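Local coordinates for protein endoglucanase (Acetivibrio cellulolyticus, PDB 5NRM) that supplies a type I cohesin domain of a scaffoldin, which binds the dockerin of a cellulosomal enzyme and so takes part in assembling the cellulosome, at residues 55-67 and 76-88. Sequence-based numbering, arbitrary orientation.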
ATOM      1  N   SER A  55      12.320   3.332   5.946  1.00 10.14           N
ATOM      2  CA  SER A  55      13.556   3.904   5.441  1.00 11.47           C
ATOM      3  C   SER A  55      13.855   3.546   3.979  1.00 10.93           C
ATOM      4  O   SER A  55      14.616   4.297   3.333  1.00 10.94           O
ATOM      5  CB  SER A  55      14.781   3.550   6.294  1.00 12.59           C
ATOM      6  OG  SER A  55      15.102   2.217   6.091  1.00 15.14           O
ATOM      7  N   ILE A  56      13.260   2.499   3.425  1.00  9.68           N
ATOM      8  CA  ILE A  56      13.549   2.122   2.055  1.00  9.66           C
ATOM      9  C   ILE A  56      12.716   2.914   1.043  1.00  9.44           C
ATOM     10  O   ILE A  56      12.956   2.786  -0.172  1.00  9.20           O
ATOM     11  CB  ILE A  56      13.313   0.602   1.829  1.00  9.96           C
ATOM     12  CG1 ILE A  56      11.820   0.246   1.709  1.00  9.62           C
ATOM     13  CG2 ILE A  56      14.123  -0.182   2.898  1.00 10.29           C
ATOM     14  CD1 ILE A  56      11.520  -1.241   1.574  1.00  9.92           C
ATOM     15  N   VAL A  57      11.716   3.674   1.502  1.00  8.60           N
ATOM     16  CA  VAL A  57      10.811   4.349   0.641  1.00  8.64           C
ATOM     17  C   VAL A  57      11.400   5.629   0.046  1.00  9.16           C
ATOM     18  O   VAL A  57      11.911   6.503   0.738  1.00  9.35           O
ATOM     19  CB  VAL A  57       9.459   4.612   1.380  1.00  8.67           C
ATOM     20  CG1 VAL A  57       8.445   5.442   0.542  1.00  9.11           C
ATOM     21  CG2 VAL A  57       8.817   3.312   1.831  1.00  8.85           C
ATOM     22  N   THR A  58      11.315   5.769  -1.292  1.00  9.56           N
ATOM     23  CA  THR A  58      11.723   6.966  -1.983  1.00 10.62           C
ATOM     24  C   THR A  58      10.685   8.081  -1.822  1.00 10.43           C
ATOM     25  O   THR A  58       9.510   7.830  -1.786  1.00  9.59           O
ATOM     26  CB  THR A  58      11.952   6.689  -3.467  1.00 11.19           C
ATOM     27  OG1 THR A  58      10.774   6.038  -3.974  1.00 10.34           O
ATOM     28  CG2 THR A  58      13.196   5.750  -3.640  1.00 12.03           C
ATOM     29  N   ASN A  59      11.198   9.292  -1.671  0.50 11.02           N
ATOM     30  CA  ASN A  59      10.397  10.533  -1.657  0.50 11.56           C
ATOM     31  C   ASN A  59       9.014  10.325  -1.047  0.50 11.54           C
ATOM     32  O   ASN A  59       7.992  10.573  -1.720  0.50 12.04           O
ATOM     33  CB  ASN A  59      10.290  11.033  -3.083  0.50 11.55           C
ATOM     34  CG  ASN A  59       9.964  12.512  -3.187  0.50 11.89           C
ATOM     35  OD1 ASN A  59      10.177  13.250  -2.250  0.50 12.03           O
ATOM     36  ND2 ASN A  59       9.478  12.946  -4.356  0.50 12.32           N
ATOM     37  N   PRO A  60       8.963   9.901   0.224  1.00 11.44           N
ATOM     38  CA  PRO A  60       7.667   9.481   0.795  1.00 11.18           C
ATOM     39  C   PRO A  60       6.610  10.569   0.897  1.00 11.04           C
ATOM     40  O   PRO A  60       5.406  10.248   0.887  1.00 11.15           O
ATOM     41  CB  PRO A  60       8.017   8.975   2.173  1.00 11.54           C
ATOM     42  CG  PRO A  60       9.382   9.470   2.431  1.00 12.18           C
ATOM     43  CD  PRO A  60      10.091   9.673   1.161  1.00 11.95           C
ATOM     44  N   GLY A  61       7.038  11.827   0.979  1.00 11.09           N
ATOM     45  CA  GLY A  61       6.071  12.915   0.983  1.00 11.60           C
ATOM     46  C   GLY A  61       5.241  12.977  -0.271  1.00 11.81           C
ATOM     47  O   GLY A  61       4.167  13.545  -0.276  1.00 13.69           O
ATOM     48  N   VAL A  62       5.786  12.520  -1.395  1.00 11.02           N
ATOM     49  CA  VAL A  62       5.055  12.380  -2.649  1.00 10.89           C
ATOM     50  C   VAL A  62       4.509  10.981  -2.902  1.00 10.33           C
ATOM     51  O   VAL A  62       3.380  10.830  -3.348  1.00 10.73           O
ATOM     52  CB  VAL A  62       5.957  12.815  -3.779  1.00 11.47           C
ATOM     53  CG1 VAL A  62       5.330  12.586  -5.157  1.00 11.40           C
ATOM     54  CG2 VAL A  62       6.399  14.252  -3.601  1.00 12.41           C
ATOM     55  N   ASN A  63       5.331   9.977  -2.638  1.00  9.51           N
ATOM     56  CA  ASN A  63       5.097   8.641  -3.201  1.00  9.24           C
ATOM     57  C   ASN A  63       4.309   7.733  -2.338  1.00  9.25           C
ATOM     58  O   ASN A  63       3.840   6.700  -2.816  1.00  9.26           O
ATOM     59  CB  ASN A  63       6.447   7.966  -3.421  1.00  9.08           C
ATOM     60  CG  ASN A  63       7.257   8.578  -4.571  1.00  9.47           C
ATOM     61  OD1 ASN A  63       6.745   9.375  -5.376  1.00 10.10           O
ATOM     62  ND2 ASN A  63       8.469   8.122  -4.698  1.00  9.38           N
ATOM     63  N   PHE A  64       4.165   8.035  -1.059  1.00  8.97           N
ATOM     64  CA  PHE A  64       3.660   7.067  -0.095  1.00  8.92           C
ATOM     65  C   PHE A  64       2.483   7.547   0.676  1.00  9.19           C
ATOM     66  O   PHE A  64       2.501   8.694   1.214  1.00  9.85           O
ATOM     67  CB  PHE A  64       4.818   6.758   0.871  1.00  9.47           C
ATOM     68  CG  PHE A  64       4.513   5.702   1.920  1.00 10.37           C
ATOM     69  CD1 PHE A  64       4.861   4.350   1.737  1.00 10.43           C
ATOM     70  CD2 PHE A  64       3.976   6.091   3.170  1.00 10.76           C
ATOM     71  CE1 PHE A  64       4.614   3.425   2.725  1.00 11.27           C
ATOM     72  CE2 PHE A  64       3.718   5.122   4.145  1.00 10.85           C
ATOM     73  CZ  PHE A  64       4.033   3.824   3.907  1.00 10.76           C
ATOM     74  N   GLY A  65       1.528   6.691   0.897  1.00  8.52           N
ATOM     75  CA  GLY A  65       0.436   7.007   1.783  1.00  9.38           C
ATOM     76  C   GLY A  65      -0.052   5.807   2.578  1.00  9.64           C
ATOM     77  O   GLY A  65      -0.045   4.667   2.094  1.00  9.17           O
ATOM     78  N   ILE A  66      -0.600   6.086   3.777  1.00  9.90           N
ATOM     79  CA  ILE A  66      -1.281   5.114   4.599  0.50  9.84           C
ATOM     80  C   ILE A  66      -2.514   5.778   5.186  1.00 10.17           C
ATOM     81  O   ILE A  66      -2.427   6.929   5.685  1.00 10.76           O
ATOM     82  CB  ILE A  66      -0.301   4.504   5.648  0.50  9.63           C
ATOM     83  CG1 ILE A  66      -0.935   3.291   6.331  0.50  9.88           C
ATOM     84  CG2 ILE A  66       0.223   5.569   6.595  0.50 10.23           C
ATOM     85  CD1 ILE A  66       0.069   2.402   7.048  0.50  9.53           C
ATOM     86  N   ASN A  67      -3.657   5.118   5.147  1.00  9.52           N
ATOM     87  CA  ASN A  67      -4.894   5.677   5.682  1.00 10.49           C
ATOM     88  C   ASN A  67      -5.634   4.630   6.495  1.00 10.58           C
ATOM     89  O   ASN A  67      -5.704   3.461   6.116  1.00 10.13           O
ATOM     90  CB  ASN A  67      -5.767   6.168   4.537  1.00 11.28           C
ATOM     91  CG  ASN A  67      -7.075   6.754   5.006  1.00 11.98           C
ATOM     92  OD1 ASN A  67      -7.073   7.684   5.801  1.00 14.43           O
ATOM     93  ND2 ASN A  67      -8.166   6.228   4.535  1.00 13.04           N
ATOM     94  N   VAL A  76      -2.543   0.845   2.381  1.00  8.54           N
ATOM     95  CA  VAL A  76      -1.193   1.272   2.191  1.00  8.97           C
ATOM     96  C   VAL A  76      -0.977   1.445   0.698  1.00  8.86           C
ATOM     97  O   VAL A  76      -1.426   0.585  -0.081  1.00  8.26           O
ATOM     98  CB  VAL A  76      -0.190   0.318   2.763  1.00  9.27           C
ATOM     99  CG1 VAL A  76       1.229   0.872   2.637  1.00 10.13           C
ATOM    100  CG2 VAL A  76      -0.481   0.113   4.275  1.00 10.26           C
ATOM    101  N   LEU A  77      -0.296   2.509   0.243  1.00  8.83           N
ATOM    102  CA  LEU A  77      -0.100   2.752  -1.164  1.00  8.94           C
ATOM    103  C   LEU A  77       1.295   3.350  -1.377  1.00  9.30           C
ATOM    104  O   LEU A  77       1.673   4.321  -0.676  1.00 10.19           O
ATOM    105  CB  LEU A  77      -1.148   3.775  -1.661  1.00  9.13           C
ATOM    106  CG  LEU A  77      -1.034   4.168  -3.144  1.00  9.83           C
ATOM    107  CD1 LEU A  77      -1.346   3.023  -4.046  1.00  9.81           C
ATOM    108  CD2 LEU A  77      -2.079   5.239  -3.407  1.00 10.38           C
ATOM    109  N   PHE A  78       2.003   2.912  -2.403  1.00  8.12           N
ATOM    110  CA  PHE A  78       3.263   3.490  -2.838  1.00  8.31           C
ATOM    111  C   PHE A  78       3.286   3.550  -4.376  1.00  8.55           C
ATOM    112  O   PHE A  78       2.865   2.596  -5.054  1.00  8.76           O
ATOM    113  CB  PHE A  78       4.489   2.662  -2.368  1.00  8.25           C
ATOM    114  CG  PHE A  78       5.782   3.055  -2.993  1.00  8.70           C
ATOM    115  CD1 PHE A  78       6.520   4.212  -2.576  1.00  9.52           C
ATOM    116  CD2 PHE A  78       6.262   2.352  -4.068  1.00  8.97           C
ATOM    117  CE1 PHE A  78       7.678   4.570  -3.215  1.00  9.92           C
ATOM    118  CE2 PHE A  78       7.463   2.696  -4.717  1.00  9.56           C
ATOM    119  CZ  PHE A  78       8.159   3.839  -4.320  1.00 10.01           C
ATOM    120  N   LEU A  79       3.827   4.642  -4.933  1.00  8.64           N
ATOM    121  CA  LEU A  79       4.182   4.695  -6.333  1.00  9.06           C
ATOM    122  C   LEU A  79       5.374   5.590  -6.521  1.00 10.13           C
ATOM    123  O   LEU A  79       5.422   6.686  -5.922  1.00 10.21           O
ATOM    124  CB  LEU A  79       2.960   5.312  -7.084  1.00  9.80           C
ATOM    125  CG  LEU A  79       3.156   5.505  -8.610  1.00 10.59           C
ATOM    126  CD1 LEU A  79       3.307   4.171  -9.360  1.00 10.70           C
ATOM    127  CD2 LEU A  79       2.058   6.340  -9.212  1.00 11.08           C
ATOM    128  N   ASP A  80       6.281   5.189  -7.378  1.00  9.88           N
ATOM    129  CA  ASP A  80       7.327   6.101  -7.861  1.00 10.73           C
ATOM    130  C   ASP A  80       6.725   7.100  -8.790  1.00 11.13           C
ATOM    131  O   ASP A  80       6.556   6.793  -9.954  1.00 10.58           O
ATOM    132  CB  ASP A  80       8.470   5.339  -8.565  1.00 11.17           C
ATOM    133  CG  ASP A  80       9.467   6.250  -9.237  1.00 11.57           C
ATOM    134  OD1 ASP A  80       9.423   7.473  -8.912  1.00 12.54           O
ATOM    135  OD2 ASP A  80      10.187   5.750 -10.131  1.00 12.27           O
ATOM    136  N   TYR A  81       6.340   8.275  -8.285  1.00 10.78           N
ATOM    137  CA  TYR A  81       5.612   9.247  -9.126  1.00 11.44           C
ATOM    138  C   TYR A  81       6.487   9.662 -10.311  1.00 12.44           C
ATOM    139  O   TYR A  81       5.905  10.109 -11.305  1.00 13.10           O
ATOM    140  CB  TYR A  81       5.259  10.508  -8.337  1.00 11.53           C
ATOM    141  CG  TYR A  81       3.924  10.442  -7.627  1.00 11.01           C
ATOM    142  CD1 TYR A  81       3.530   9.306  -6.912  1.00 10.88           C
ATOM    143  CD2 TYR A  81       3.043  11.475  -7.689  1.00 11.79           C
ATOM    144  CE1 TYR A  81       2.325   9.263  -6.246  1.00 10.75           C
ATOM    145  CE2 TYR A  81       1.842  11.448  -6.986  1.00 11.96           C
ATOM    146  CZ  TYR A  81       1.477  10.337  -6.288  1.00 11.45           C
ATOM    147  OH  TYR A  81       0.296  10.217  -5.579  1.00 13.50           O
ATOM    148  N   THR A  82       7.813   9.511 -10.259  1.00 13.07           N
ATOM    149  CA  THR A  82       8.609   9.825 -11.419  1.00 14.89           C
ATOM    150  C   THR A  82       8.463   8.792 -12.552  1.00 15.50           C
ATOM    151  O   THR A  82       8.877   9.055 -13.695  1.00 16.95           O
ATOM    152  CB  THR A  82      10.118   9.995 -11.142  1.00 15.72           C
ATOM    153  OG1 THR A  82      10.752   8.741 -10.934  1.00 15.68           O
ATOM    154  CG2 THR A  82      10.355  10.944  -9.946  1.00 16.05           C
ATOM    155  N   MET A  83       8.067   7.592 -12.189  1.00 15.22           N
ATOM    156  CA  MET A  83       7.997   6.431 -13.113  1.00 17.63           C
ATOM    157  C   MET A  83       9.323   6.292 -13.860  1.00 18.25           C
ATOM    158  O   MET A  83       9.342   6.019 -15.080  1.00 19.43           O
ATOM    159  CB  MET A  83       6.794   6.542 -14.056  1.00 19.86           C
ATOM    160  CG  MET A  83       5.437   6.545 -13.347  1.00 22.85           C
ATOM    161  SD  MET A  83       5.071   4.882 -12.759  1.00 29.46           S
ATOM    162  CE  MET A  83       5.034   3.902 -14.190  1.00 30.57           C
ATOM    163  N   SER A  84      10.440   6.430 -13.160  1.00 18.92           N
ATOM    164  CA  SER A  84      11.725   6.422 -13.817  1.00 21.23           C
ATOM    165  C   SER A  84      12.835   5.895 -12.956  1.00 22.03           C
ATOM    166  O   SER A  84      13.185   4.735 -13.025  1.00 26.44           O
ATOM    167  CB  SER A  84      12.036   7.822 -14.358  1.00 23.46           C
ATOM    168  OG  SER A  84      13.348   7.812 -14.866  1.00 28.72           O
ATOM    169  N   THR A  85      13.343   6.672 -12.036  1.00 19.68           N
ATOM    170  CA  THR A  85      14.472   6.145 -11.237  1.00 19.99           C
ATOM    171  C   THR A  85      14.195   6.233  -9.763  1.00 17.55           C
ATOM    172  O   THR A  85      15.079   6.184  -8.936  1.00 16.76           O
ATOM    173  CB  THR A  85      15.697   6.983 -11.501  1.00 23.21           C
ATOM    174  OG1 THR A  85      15.296   8.358 -11.285  1.00 23.75           O
ATOM    175  CG2 THR A  85      16.190   6.718 -12.971  1.00 25.55           C
ATOM    176  N   GLY A  86      12.923   6.324  -9.423  1.00 15.27           N
ATOM    177  CA  GLY A  86      12.492   6.423  -8.017  1.00 14.34           C
ATOM    178  C   GLY A  86      11.979   5.143  -7.404  1.00 13.53           C
ATOM    179  O   GLY A  86      11.220   5.115  -6.424  1.00 13.78           O
ATOM    180  N   TYR A  87      12.246   4.010  -8.052  1.00 13.18           N
ATOM    181  CA  TYR A  87      11.847   2.742  -7.479  1.00 13.52           C
ATOM    182  C   TYR A  87      12.662   2.432  -6.210  1.00 13.25           C
ATOM    183  O   TYR A  87      13.778   2.916  -6.016  1.00 13.11           O
ATOM    184  CB  TYR A  87      11.928   1.567  -8.455  1.00 14.92           C
ATOM    185  CG  TYR A  87      13.176   1.461  -9.242  1.00 17.25           C
ATOM    186  CD1 TYR A  87      13.329   2.197 -10.410  1.00 18.43           C
ATOM    187  CD2 TYR A  87      14.232   0.700  -8.797  1.00 19.16           C
ATOM    188  CE1 TYR A  87      14.509   2.124 -11.151  1.00 22.04           C
ATOM    189  CE2 TYR A  87      15.391   0.614  -9.509  1.00 22.01           C
ATOM    190  CZ  TYR A  87      15.540   1.318 -10.661  1.00 23.29           C
ATOM    191  OH  TYR A  87      16.753   1.182 -11.299  1.00 32.82           O
ATOM    192  N   ILE A  88      12.041   1.595  -5.380  1.00 12.29           N
ATOM    193  CA  ILE A  88      12.645   1.117  -4.110  1.00 12.56           C
ATOM    194  C   ILE A  88      13.557   0.005  -4.507  1.00 13.75           C
ATOM    195  O   ILE A  88      13.205  -0.891  -5.270  1.00 14.26           O
ATOM    196  CB  ILE A  88      11.570   0.633  -3.114  1.00 11.82           C
ATOM    197  CG1 ILE A  88      10.672   1.753  -2.697  1.00 11.92           C
ATOM    198  CG2 ILE A  88      12.245  -0.107  -1.963  1.00 11.66           C
ATOM    199  CD1 ILE A  88       9.425   1.319  -2.038  1.00 11.73           C
TER
HETATM  200  O   HOH W   1      10.248   9.109  -6.837  1.00 11.40           O
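Gly65 and Leu77 form the hydrogen-bonded pair of an antiparallel hairpin, Gly65 N reaching Leu77 O at 2.8 Å and Leu77 N returning to Gly65 O. Non-hydrogen-bonded pairs flank it, Phe64 with Phe78 and Ile66 with Val76; in the latter the side chains run alongside each other, CD1 of Ile66 being 3.6 Å from CG2 of Val76. Beyond the last pair, Asn63 O, at the end of the short helix 60-63, accepts from Leu79 N. With CG anti to the carbonyl carbon (chi1 -71°), the buried Asn63 amide is set between Tyr81 and Thr58. OD1 takes Tyr81 N at 3.1 Å; the bond is nearly straight at the hydrogen (167°), but the donor stands well above the amide plane. ND2 gives weak bonds to Thr58 O and OG1 and a bond to a water that donates to Asp80 OD1. Thr58 OG1 in turn donates to Gly86 O at 2.7 Å, and both oxygens lie at the edge of the Phe78 ring, while CD1 of Ile88 sits over the centre of one of its faces. This is the tight side, where Ile56 crosses Ile88 and where Val57 and Phe78 pack on Phe94 of strand 92-101. Asp80 gathers its own loop: OD1 receives Thr82 N in an Asx turn, and OD2 is met from opposite faces by Ser84 N and Gly86 N. The Tyr81 side is more thinly packed: solvent-exposed Val62 makes a CH-pi contact, CG1 lying over the ring face 3.9 Å from its centroid. The dockerin chain covers Tyr81, its Phe52 edge-to-face with the ring and its Arg20 bonded to Tyr81 O. Phe64, Ile66, Val76 and Phe78 share the hairpin's inner face; Leu77 points to the opposite one, and Leu79 packs on Ala17 of the dockerin chain, the arrangement of the dockerin-binding surface on the cohesin β-sandwich.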